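PDB 3NWG: microcompartments protein from Desulfitobacterium hafniense, which probably builds the protein shell of a bacterial microcompartment, as a tandem BMC-domain protein related to PduT that is likely to form pseudo-hexagonal trimers. Local coordinates for the interface of chains A and B. Sequence-based numbering; all coordinates share one arbitrary frame. Chains: chain A/B, Microcompartments protein.

The interface of chains A and B. Residues chain A 21, 25; chain B 170, 172-174, 177.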
ATOM      1  N   ASP A  21     -22.293   2.276  15.374  1.00 45.03           N
ATOM      2  CA  ASP A  21     -22.641   1.082  16.123  1.00 46.09           C
ATOM      3  C   ASP A  21     -24.147   0.982  16.316  1.00 45.62           C
ATOM      4  O   ASP A  21     -24.719  -0.088  16.153  1.00 45.72           O
ATOM      5  CB  ASP A  21     -21.961   1.111  17.490  1.00 47.03           C
ATOM      6  CG  ASP A  21     -22.133  -0.187  18.256  1.00 49.46           C
ATOM      7  OD1 ASP A  21     -21.487  -1.179  17.851  1.00 52.95           O
ATOM      8  OD2 ASP A  21     -22.903  -0.225  19.254  1.00 48.86           O
ATOM      9  N   LYS A  25     -27.014  -1.664  14.378  1.00 48.25           N
ATOM     10  CA  LYS A  25     -27.763  -2.509  15.295  1.00 48.77           C
ATOM     11  C   LYS A  25     -29.260  -2.301  15.145  1.00 49.19           C
ATOM     12  O   LYS A  25     -30.058  -3.175  15.486  1.00 49.68           O
ATOM     13  CB  LYS A  25     -27.344  -2.226  16.735  1.00 48.21           C
ATOM     14  CG  LYS A  25     -26.020  -2.826  17.104  1.00 48.17           C
ATOM     15  CD  LYS A  25     -25.653  -2.506  18.524  1.00 47.36           C
ATOM     16  CE  LYS A  25     -24.347  -3.176  18.891  1.00 48.77           C
ATOM     17  NZ  LYS A  25     -23.742  -2.564  20.108  1.00 48.47           N
TER
ATOM     18  N   ILE B 170     -18.478   2.074  24.391  1.00 52.60           N
ATOM     19  CA  ILE B 170     -19.379   1.207  23.678  1.00 53.80           C
ATOM     20  C   ILE B 170     -19.184  -0.169  24.286  1.00 55.51           C
ATOM     21  O   ILE B 170     -18.171  -0.807  24.022  1.00 55.56           O
ATOM     22  CB  ILE B 170     -19.052   1.199  22.163  1.00 54.19           C
ATOM     23  CG1 ILE B 170     -19.030   2.635  21.621  1.00 53.42           C
ATOM     24  CG2 ILE B 170     -20.022   0.290  21.364  1.00 53.64           C
ATOM     25  CD1 ILE B 170     -18.438   2.768  20.211  1.00 53.95           C
ATOM     26  N   SER B 172     -20.952  -3.204  24.043  1.00 64.03           N
ATOM     27  CA  SER B 172     -20.935  -4.343  23.135  1.00 67.18           C
ATOM     28  C   SER B 172     -20.837  -3.828  21.721  1.00 68.76           C
ATOM     29  O   SER B 172     -21.854  -3.621  21.054  1.00 69.13           O
ATOM     30  CB  SER B 172     -22.167  -5.225  23.304  1.00 67.98           C
ATOM     31  OG  SER B 172     -22.332  -5.584  24.665  1.00 69.77           O
ATOM     32  N   PRO B 173     -19.600  -3.589  21.270  1.00 58.67           N
ATOM     33  CA  PRO B 173     -19.354  -3.139  19.920  1.00 59.91           C
ATOM     34  C   PRO B 173     -19.811  -4.174  18.895  1.00 61.69           C
ATOM     35  O   PRO B 173     -19.567  -5.382  19.070  1.00 61.63           O
ATOM     36  CB  PRO B 173     -17.833  -2.995  19.882  1.00 59.76           C
ATOM     37  CG  PRO B 173     -17.436  -2.811  21.291  1.00 59.22           C
ATOM     38  CD  PRO B 173     -18.368  -3.630  22.075  1.00 58.43           C
ATOM     39  N   HIS B 174     -20.468  -3.687  17.840  1.00 63.47           N
ATOM     40  CA  HIS B 174     -20.808  -4.476  16.672  1.00 65.46           C
ATOM     41  C   HIS B 174     -19.540  -5.045  16.075  1.00 67.49           C
ATOM     42  O   HIS B 174     -18.490  -4.421  16.146  1.00 67.54           O
ATOM     43  CB  HIS B 174     -21.498  -3.586  15.640  1.00 65.20           C
ATOM     44  CG  HIS B 174     -22.243  -4.341  14.577  1.00 65.15           C
ATOM     45  ND1 HIS B 174     -21.652  -4.758  13.402  1.00 64.68           N
ATOM     46  CD2 HIS B 174     -23.536  -4.736  14.503  1.00 65.16           C
ATOM     47  CE1 HIS B 174     -22.546  -5.383  12.657  1.00 63.90           C
ATOM     48  NE2 HIS B 174     -23.697  -5.384  13.303  1.00 64.13           N
ATOM     49  N   LEU B 177     -17.023  -3.188  14.115  1.00 82.85           N
ATOM     50  CA  LEU B 177     -16.167  -2.310  14.903  1.00 84.55           C
ATOM     51  C   LEU B 177     -14.949  -3.080  15.433  1.00 85.69           C
ATOM     52  O   LEU B 177     -13.915  -2.483  15.737  1.00 86.08           O
ATOM     53  CB  LEU B 177     -16.956  -1.664  16.048  1.00 84.48           C
ATOM     54  CG  LEU B 177     -17.735  -0.372  15.773  1.00 84.28           C
ATOM     55  CD1 LEU B 177     -18.761  -0.507  14.646  1.00 83.70           C
ATOM     56  CD2 LEU B 177     -18.401   0.100  17.059  1.00 84.32           C
TER
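A:Asp21 meets B:His174 where helix 13-26, in the first BMC domain of chain A, faces the segment of chain B that leaves strand 164-170 in the second BMC domain and leads into the short helix 175-178. BMC domains assemble side by side in shell proteins, and this contact probably belongs to such a junction. A hydrogen bond runs from the backbone N of B:His174 to carboxylate oxygen OD1 of A:Asp21, 2.7 Å long, nearly straight (170° at the hydrogen) and close to the C-O axis; being a main-chain bond, it does not depend on the imidazole. The short side chain of A:Asp21 turns CG opposite the backbone N (chi1 -173°), which carries the carboxylate out from the helix to this amide.

The other oxygen, OD2, forms a salt bridge within chain A with NZ of A:Lys25, 2.6 Å away on the syn side. Lysine suits the place, one turn further along the helix, because its extended chain brings the amine alongside the carboxylate. Were A:Asp21 replaced by alanine, the B:His174 amide would probably lose its acceptor and A:Lys25 its counter-charge.

Branched aliphatic side chains suit the border of the aspartate, bringing methyls against it: CD2 of B:Leu177 packs 3.7 Å from its CB, and CG2 of B:Ile170 lies 3.8 Å from its CG. The imidazole of B:His174 stands steeply to the carboxylate, their planes 77° apart, and its CD2 lies 4.1 Å from CG of A:Lys25, the two side chains running past each other in opposite directions.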